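Local coordinates for outer membrane protein Omp121 (Bacteroides thetaiotaomicron, PDB 5FQ8), which probably imports a nutrient across the bacterial outer membrane as a TonB-dependent receptor, with a plug domain inside a beta-barrel, at residues Tyr904-Asp915 with Lys930-Trp941. Numbering follows the deposited sequence.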
ATOM      1  N   TYR B 904     -17.705 -23.143 -33.686  1.00 27.06           N
ATOM      2  CA  TYR B 904     -16.489 -23.843 -34.080  1.00 30.77           C
ATOM      3  C   TYR B 904     -16.708 -25.351 -34.059  1.00 32.61           C
ATOM      4  O   TYR B 904     -17.599 -25.864 -33.381  1.00 28.77           O
ATOM      5  CB  TYR B 904     -15.286 -23.459 -33.195  1.00 31.78           C
ATOM      6  CG  TYR B 904     -15.369 -23.821 -31.714  1.00 29.37           C
ATOM      7  CD1 TYR B 904     -15.099 -25.111 -31.274  1.00 26.90           C
ATOM      8  CD2 TYR B 904     -15.666 -22.853 -30.757  1.00 26.02           C
ATOM      9  CE1 TYR B 904     -15.159 -25.432 -29.939  1.00 26.33           C
ATOM     10  CE2 TYR B 904     -15.726 -23.167 -29.425  1.00 25.83           C
ATOM     11  CZ  TYR B 904     -15.467 -24.459 -29.015  1.00 25.98           C
ATOM     12  OH  TYR B 904     -15.521 -24.774 -27.681  1.00 25.83           O
ATOM     13  N   VAL B 905     -15.899 -26.044 -34.858  1.00 27.68           N
ATOM     14  CA  VAL B 905     -15.688 -27.482 -34.741  1.00 27.97           C
ATOM     15  C   VAL B 905     -14.248 -27.669 -34.306  1.00 27.71           C
ATOM     16  O   VAL B 905     -13.346 -27.044 -34.865  1.00 27.58           O
ATOM     17  CB  VAL B 905     -15.946 -28.256 -36.050  1.00 28.55           C
ATOM     18  CG1 VAL B 905     -15.700 -29.709 -35.817  1.00 28.84           C
ATOM     19  CG2 VAL B 905     -17.362 -28.059 -36.557  1.00 28.87           C
ATOM     20  N   LYS B 906     -14.028 -28.524 -33.318  1.00 27.66           N
ATOM     21  CA  LYS B 906     -12.692 -28.679 -32.767  1.00 27.43           C
ATOM     22  C   LYS B 906     -12.298 -30.143 -32.655  1.00 33.22           C
ATOM     23  O   LYS B 906     -13.051 -30.956 -32.114  1.00 44.32           O
ATOM     24  CB  LYS B 906     -12.599 -28.007 -31.402  1.00 26.94           C
ATOM     25  CG  LYS B 906     -11.283 -27.339 -31.168  1.00 26.60           C
ATOM     26  CD  LYS B 906     -11.245 -26.675 -29.827  1.00 26.16           C
ATOM     27  CE  LYS B 906     -11.579 -25.224 -29.919  1.00 25.87           C
ATOM     28  NZ  LYS B 906     -11.566 -24.653 -28.565  1.00 25.49           N
ATOM     29  N   LEU B 907     -11.117 -30.473 -33.169  1.00 27.88           N
ATOM     30  CA  LEU B 907     -10.441 -31.698 -32.774  1.00 28.10           C
ATOM     31  C   LEU B 907      -9.989 -31.548 -31.327  1.00 27.71           C
ATOM     32  O   LEU B 907      -8.865 -31.120 -31.049  1.00 27.47           O
ATOM     33  CB  LEU B 907      -9.267 -31.992 -33.702  1.00 28.34           C
ATOM     34  CG  LEU B 907      -8.563 -33.327 -33.449  1.00 28.67           C
ATOM     35  CD1 LEU B 907      -9.559 -34.445 -33.266  1.00 29.05           C
ATOM     36  CD2 LEU B 907      -7.617 -33.662 -34.568  1.00 29.02           C
ATOM     37  N   ARG B 908     -10.876 -31.887 -30.396  1.00 28.51           N
ATOM     38  CA  ARG B 908     -10.636 -31.633 -28.981  1.00 27.33           C
ATOM     39  C   ARG B 908      -9.420 -32.396 -28.475  1.00 27.40           C
ATOM     40  O   ARG B 908      -8.482 -31.800 -27.950  1.00 27.09           O
ATOM     41  CB  ARG B 908     -11.884 -32.012 -28.194  1.00 27.41           C
ATOM     42  CG  ARG B 908     -11.905 -31.559 -26.764  1.00 33.75           C
ATOM     43  CD  ARG B 908     -12.652 -30.258 -26.613  1.00 30.50           C
ATOM     44  NE  ARG B 908     -11.719 -29.150 -26.596  1.00 32.80           N
ATOM     45  CZ  ARG B 908     -12.063 -27.882 -26.514  1.00 26.11           C
ATOM     46  NH1 ARG B 908     -13.332 -27.542 -26.442  1.00 26.01           N
ATOM     47  NH2 ARG B 908     -11.123 -26.964 -26.520  1.00 27.00           N
ATOM     48  N   SER B 909      -9.411 -33.720 -28.638  1.00 34.85           N
ATOM     49  CA  SER B 909      -8.323 -34.550 -28.133  1.00 28.01           C
ATOM     50  C   SER B 909      -8.109 -35.768 -29.014  1.00 28.58           C
ATOM     51  O   SER B 909      -9.038 -36.268 -29.648  1.00 28.92           O
ATOM     52  CB  SER B 909      -8.607 -35.019 -26.714  1.00 27.96           C
ATOM     53  OG  SER B 909      -9.760 -35.833 -26.692  1.00 33.60           O
ATOM     54  N   VAL B 910      -6.873 -36.255 -29.028  1.00 28.73           N
ATOM     55  CA  VAL B 910      -6.527 -37.547 -29.618  1.00 29.32           C
ATOM     56  C   VAL B 910      -5.537 -38.249 -28.695  1.00 29.43           C
ATOM     57  O   VAL B 910      -4.478 -37.697 -28.387  1.00 29.18           O
ATOM     58  CB  VAL B 910      -5.926 -37.394 -31.026  1.00 29.53           C
ATOM     59  CG1 VAL B 910      -5.444 -38.732 -31.530  1.00 30.15           C
ATOM     60  CG2 VAL B 910      -6.935 -36.824 -31.970  1.00 29.52           C
ATOM     61  N   VAL B 911      -5.861 -39.470 -28.269  1.00 29.84           N
ATOM     62  CA  VAL B 911      -5.017 -40.232 -27.348  1.00 30.01           C
ATOM     63  C   VAL B 911      -4.656 -41.583 -27.964  1.00 30.69           C
ATOM     64  O   VAL B 911      -5.540 -42.393 -28.248  1.00 31.08           O
ATOM     65  CB  VAL B 911      -5.705 -40.445 -25.993  1.00 29.90           C
ATOM     66  CG1 VAL B 911      -4.698 -40.919 -24.998  1.00 29.98           C
ATOM     67  CG2 VAL B 911      -6.339 -39.183 -25.525  1.00 29.31           C
ATOM     68  N   LEU B 912      -3.361 -41.842 -28.121  1.00 32.40           N
ATOM     69  CA  LEU B 912      -2.855 -43.115 -28.623  1.00 31.54           C
ATOM     70  C   LEU B 912      -2.154 -43.836 -27.481  1.00 31.73           C
ATOM     71  O   LEU B 912      -1.071 -43.428 -27.053  1.00 31.55           O
ATOM     72  CB  LEU B 912      -1.909 -42.903 -29.801  1.00 31.71           C
ATOM     73  CG  LEU B 912      -1.262 -44.165 -30.365  1.00 32.43           C
ATOM     74  CD1 LEU B 912      -2.339 -45.111 -30.741  1.00 32.88           C
ATOM     75  CD2 LEU B 912      -0.396 -43.896 -31.560  1.00 32.61           C
ATOM     76  N   GLY B 913      -2.752 -44.909 -27.000  1.00 32.12           N
ATOM     77  CA  GLY B 913      -2.224 -45.643 -25.860  1.00 32.35           C
ATOM     78  C   GLY B 913      -1.715 -47.017 -26.247  1.00 33.11           C
ATOM     79  O   GLY B 913      -2.345 -47.719 -27.039  1.00 34.12           O
ATOM     80  N   TRP B 914      -0.570 -47.396 -25.680  1.00 33.31           N
ATOM     81  CA  TRP B 914      -0.013 -48.736 -25.855  1.00 34.08           C
ATOM     82  C   TRP B 914       0.245 -49.396 -24.503  1.00 34.62           C
ATOM     83  O   TRP B 914       1.268 -49.146 -23.870  1.00 34.19           O
ATOM     84  CB  TRP B 914       1.267 -48.704 -26.669  1.00 51.61           C
ATOM     85  CG  TRP B 914       1.812 -50.065 -26.877  1.00 35.12           C
ATOM     86  CD1 TRP B 914       1.136 -51.234 -26.772  1.00 35.67           C
ATOM     87  CD2 TRP B 914       3.156 -50.408 -27.213  1.00 35.53           C
ATOM     88  NE1 TRP B 914       1.968 -52.286 -27.022  1.00 36.40           N
ATOM     89  CE2 TRP B 914       3.217 -51.806 -27.301  1.00 36.33           C
ATOM     90  CE3 TRP B 914       4.314 -49.667 -27.450  1.00 35.34           C
ATOM     91  CZ2 TRP B 914       4.388 -52.482 -27.618  1.00 36.94           C
ATOM     92  CZ3 TRP B 914       5.480 -50.341 -27.762  1.00 35.94           C
ATOM     93  CH2 TRP B 914       5.506 -51.732 -27.844  1.00 36.73           C
ATOM     94  N   ASP B 915      -0.665 -50.267 -24.083  1.00 38.34           N
ATOM     95  CA  ASP B 915      -0.454 -51.108 -22.911  1.00 34.98           C
ATOM     96  C   ASP B 915       0.477 -52.262 -23.284  1.00 45.78           C
ATOM     97  O   ASP B 915       0.144 -53.064 -24.156  1.00 40.88           O
ATOM     98  CB  ASP B 915      -1.799 -51.638 -22.422  1.00 56.12           C
ATOM     99  CG  ASP B 915      -2.019 -51.413 -20.954  1.00 52.16           C
ATOM    100  OD1 ASP B 915      -1.080 -51.650 -20.163  1.00 60.67           O
ATOM    101  OD2 ASP B 915      -3.145 -51.002 -20.596  1.00 50.65           O
ATOM    102  N   LYS B 930       2.272 -48.696 -19.669  1.00 33.73           N
ATOM    103  CA  LYS B 930       1.516 -48.124 -20.777  1.00 33.40           C
ATOM    104  C   LYS B 930       2.199 -46.849 -21.229  1.00 32.87           C
ATOM    105  O   LYS B 930       2.219 -45.864 -20.494  1.00 37.15           O
ATOM    106  CB  LYS B 930       0.065 -47.842 -20.396  1.00 33.08           C
ATOM    107  CG  LYS B 930      -0.733 -47.266 -21.557  1.00 32.80           C
ATOM    108  CD  LYS B 930      -2.141 -46.847 -21.186  1.00 32.46           C
ATOM    109  CE  LYS B 930      -3.104 -47.999 -21.211  1.00 39.36           C
ATOM    110  NZ  LYS B 930      -4.496 -47.561 -21.465  1.00 36.21           N
ATOM    111  N   VAL B 931       2.771 -46.867 -22.407  1.00 33.05           N
ATOM    112  CA  VAL B 931       3.195 -45.637 -23.058  1.00 32.56           C
ATOM    113  C   VAL B 931       1.975 -45.013 -23.716  1.00 32.16           C
ATOM    114  O   VAL B 931       1.023 -45.710 -24.072  1.00 32.43           O
ATOM    115  CB  VAL B 931       4.321 -45.920 -24.068  1.00 32.97           C
ATOM    116  CG1 VAL B 931       4.716 -44.673 -24.800  1.00 32.52           C
ATOM    117  CG2 VAL B 931       5.515 -46.443 -23.350  1.00 33.35           C
ATOM    118  N   SER B 932       1.977 -43.688 -23.841  1.00 31.55           N
ATOM    119  CA  SER B 932       0.819 -42.959 -24.334  1.00 31.14           C
ATOM    120  C   SER B 932       1.282 -41.709 -25.050  1.00 30.72           C
ATOM    121  O   SER B 932       2.069 -40.944 -24.502  1.00 30.42           O
ATOM    122  CB  SER B 932      -0.114 -42.576 -23.189  1.00 30.76           C
ATOM    123  OG  SER B 932      -1.370 -42.197 -23.693  1.00 38.47           O
ATOM    124  N   ALA B 933       0.794 -41.501 -26.259  1.00 30.74           N
ATOM    125  CA  ALA B 933       0.962 -40.240 -26.960  1.00 30.32           C
ATOM    126  C   ALA B 933      -0.393 -39.571 -27.037  1.00 29.92           C
ATOM    127  O   ALA B 933      -1.413 -40.245 -27.170  1.00 30.46           O
ATOM    128  CB  ALA B 933       1.533 -40.436 -28.352  1.00 30.68           C
ATOM    129  N   TYR B 934      -0.416 -38.251 -26.912  1.00 29.38           N
ATOM    130  CA  TYR B 934      -1.690 -37.558 -26.933  1.00 29.01           C
ATOM    131  C   TYR B 934      -1.511 -36.183 -27.544  1.00 28.60           C
ATOM    132  O   TYR B 934      -0.396 -35.712 -27.764  1.00 28.55           O
ATOM    133  CB  TYR B 934      -2.299 -37.459 -25.539  1.00 28.74           C
ATOM    134  CG  TYR B 934      -1.456 -36.695 -24.560  1.00 36.36           C
ATOM    135  CD1 TYR B 934      -0.283 -37.235 -24.050  1.00 31.64           C
ATOM    136  CD2 TYR B 934      -1.843 -35.449 -24.128  1.00 27.85           C
ATOM    137  CE1 TYR B 934       0.482 -36.548 -23.154  1.00 35.40           C
ATOM    138  CE2 TYR B 934      -1.091 -34.762 -23.232  1.00 31.65           C
ATOM    139  CZ  TYR B 934       0.076 -35.306 -22.743  1.00 30.65           C
ATOM    140  OH  TYR B 934       0.833 -34.592 -21.835  1.00 29.25           O
ATOM    141  N   GLY B 935      -2.645 -35.560 -27.835  1.00 32.12           N
ATOM    142  CA  GLY B 935      -2.714 -34.209 -28.350  1.00 27.97           C
ATOM    143  C   GLY B 935      -4.062 -33.609 -28.030  1.00 27.66           C
ATOM    144  O   GLY B 935      -5.084 -34.279 -28.169  1.00 27.89           O
ATOM    145  N   ASN B 936      -4.098 -32.368 -27.578  1.00 27.18           N
ATOM    146  CA  ASN B 936      -5.359 -31.730 -27.249  1.00 26.91           C
ATOM    147  C   ASN B 936      -5.432 -30.363 -27.905  1.00 43.14           C
ATOM    148  O   ASN B 936      -4.406 -29.745 -28.193  1.00 33.29           O
ATOM    149  CB  ASN B 936      -5.522 -31.618 -25.748  1.00 26.65           C
ATOM    150  CG  ASN B 936      -5.490 -32.955 -25.078  1.00 53.65           C
ATOM    151  OD1 ASN B 936      -5.913 -33.948 -25.649  1.00 48.33           O
ATOM    152  ND2 ASN B 936      -4.967 -33.001 -23.869  1.00 48.33           N
ATOM    153  N   ASN B 937      -6.661 -29.899 -28.137  1.00 38.85           N
ATOM    154  CA  ASN B 937      -6.903 -28.611 -28.778  1.00 33.07           C
ATOM    155  C   ASN B 937      -6.066 -28.522 -30.054  1.00 29.32           C
ATOM    156  O   ASN B 937      -5.228 -27.640 -30.223  1.00 37.42           O
ATOM    157  CB  ASN B 937      -6.591 -27.473 -27.799  1.00 32.03           C
ATOM    158  CG  ASN B 937      -7.174 -26.123 -28.225  1.00 25.54           C
ATOM    159  OD1 ASN B 937      -8.318 -26.017 -28.660  1.00 25.62           O
ATOM    160  ND2 ASN B 937      -6.379 -25.083 -28.079  1.00 25.26           N
ATOM    161  N   LEU B 938      -6.287 -29.492 -30.942  1.00 38.02           N
ATOM    162  CA  LEU B 938      -5.353 -29.746 -32.029  1.00 27.20           C
ATOM    163  C   LEU B 938      -5.656 -28.952 -33.282  1.00 27.26           C
ATOM    164  O   LEU B 938      -4.734 -28.511 -33.968  1.00 33.35           O
ATOM    165  CB  LEU B 938      -5.331 -31.235 -32.357  1.00 37.41           C
ATOM    166  CG  LEU B 938      -4.442 -32.072 -31.448  1.00 36.90           C
ATOM    167  CD1 LEU B 938      -4.342 -33.477 -31.962  1.00 28.35           C
ATOM    168  CD2 LEU B 938      -3.074 -31.434 -31.371  1.00 27.62           C
ATOM    169  N   PHE B 939      -6.923 -28.757 -33.607  1.00 27.29           N
ATOM    170  CA  PHE B 939      -7.266 -28.013 -34.807  1.00 27.40           C
ATOM    171  C   PHE B 939      -8.660 -27.453 -34.613  1.00 27.25           C
ATOM    172  O   PHE B 939      -9.519 -28.123 -34.051  1.00 27.33           O
ATOM    173  CB  PHE B 939      -7.194 -28.921 -36.035  1.00 27.95           C
ATOM    174  CG  PHE B 939      -7.007 -28.192 -37.315  1.00 41.38           C
ATOM    175  CD1 PHE B 939      -8.085 -27.597 -37.950  1.00 37.22           C
ATOM    176  CD2 PHE B 939      -5.758 -28.109 -37.896  1.00 37.38           C
ATOM    177  CE1 PHE B 939      -7.929 -26.922 -39.144  1.00 32.12           C
ATOM    178  CE2 PHE B 939      -5.584 -27.436 -39.092  1.00 28.42           C
ATOM    179  CZ  PHE B 939      -6.677 -26.840 -39.720  1.00 30.85           C
ATOM    180  N   VAL B 940      -8.879 -26.220 -35.052  1.00 31.61           N
ATOM    181  CA  VAL B 940     -10.166 -25.561 -34.866  1.00 26.94           C
ATOM    182  C   VAL B 940     -10.650 -25.053 -36.213  1.00 27.21           C
ATOM    183  O   VAL B 940      -9.867 -24.517 -36.999  1.00 27.26           O
ATOM    184  CB  VAL B 940     -10.071 -24.435 -33.819  1.00 26.42           C
ATOM    185  CG1 VAL B 940      -9.083 -23.405 -34.262  1.00 26.26           C
ATOM    186  CG2 VAL B 940     -11.423 -23.850 -33.544  1.00 26.34           C
ATOM    187  N   TRP B 941     -11.926 -25.282 -36.498  1.00 27.45           N
ATOM    188  CA  TRP B 941     -12.558 -24.861 -37.740  1.00 27.76           C
ATOM    189  C   TRP B 941     -13.648 -23.861 -37.402  1.00 27.58           C
ATOM    190  O   TRP B 941     -14.564 -24.175 -36.637  1.00 27.54           O
ATOM    191  CB  TRP B 941     -13.162 -26.047 -38.501  1.00 53.81           C
ATOM    192  CG  TRP B 941     -12.192 -27.023 -39.081  1.00 38.26           C
ATOM    193  CD1 TRP B 941     -11.589 -26.959 -40.300  1.00 34.42           C
ATOM    194  CD2 TRP B 941     -11.735 -28.227 -38.472  1.00 38.33           C
ATOM    195  NE1 TRP B 941     -10.775 -28.044 -40.481  1.00 32.88           N
ATOM    196  CE2 TRP B 941     -10.850 -28.840 -39.371  1.00 34.26           C
ATOM    197  CE3 TRP B 941     -11.986 -28.845 -37.250  1.00 39.98           C
ATOM    198  CZ2 TRP B 941     -10.213 -30.041 -39.085  1.00 40.59           C
ATOM    199  CZ3 TRP B 941     -11.353 -30.040 -36.969  1.00 41.29           C
ATOM    200  CH2 TRP B 941     -10.475 -30.622 -37.879  1.00 41.25           C
TER
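Two neighbouring antiparallel strands of the receptor's transmembrane beta-barrel meet where V905 pairs with W941: V905 N reaches W941 O at 2.9 Å, and the return bond runs from W941 N to V905 O. The same pairing recurs further along, where L912 N donates to A933 O at 2.7 Å and A933 N to L912 O. Between these stretches the register shifts by one residue where the chain turns a corner at N937: L907 and R908 offer their carbonyls to successive amides, those of L938 and N937, and N937 takes a positive phi (50°), which asparagine tolerates better than most residues.

Strand 815-825 flanks one side of the pair and strand 973-983 the other, as expected in the closed barrel of TonB-dependent receptors. V905, L907, V910, L912, W914, V931, F939 and W941 put apolar groups on one face, suited to the lipid side. With CG anti to its carbonyl carbon (chi1 -69°), W941 turns its indole edge to the V905 carbonyl; CE3 also touches V905 CG1 at 4.1 Å. F939 CD1, from the same strand, covers one face toward its rim. L907 CD2 packs against L938 CB at 4.0 Å.

The other face is mixed: K906 and S909 lie there with V911 and V940. A bend at chi3 (-96°) puts K906 CE 3.9 Å from V940 CG2 and directs NZ to E952, shared with R908; D950 (for K906) and D822 (for R908) would probably help offset these cations. N937 ND2 bonds S973 O.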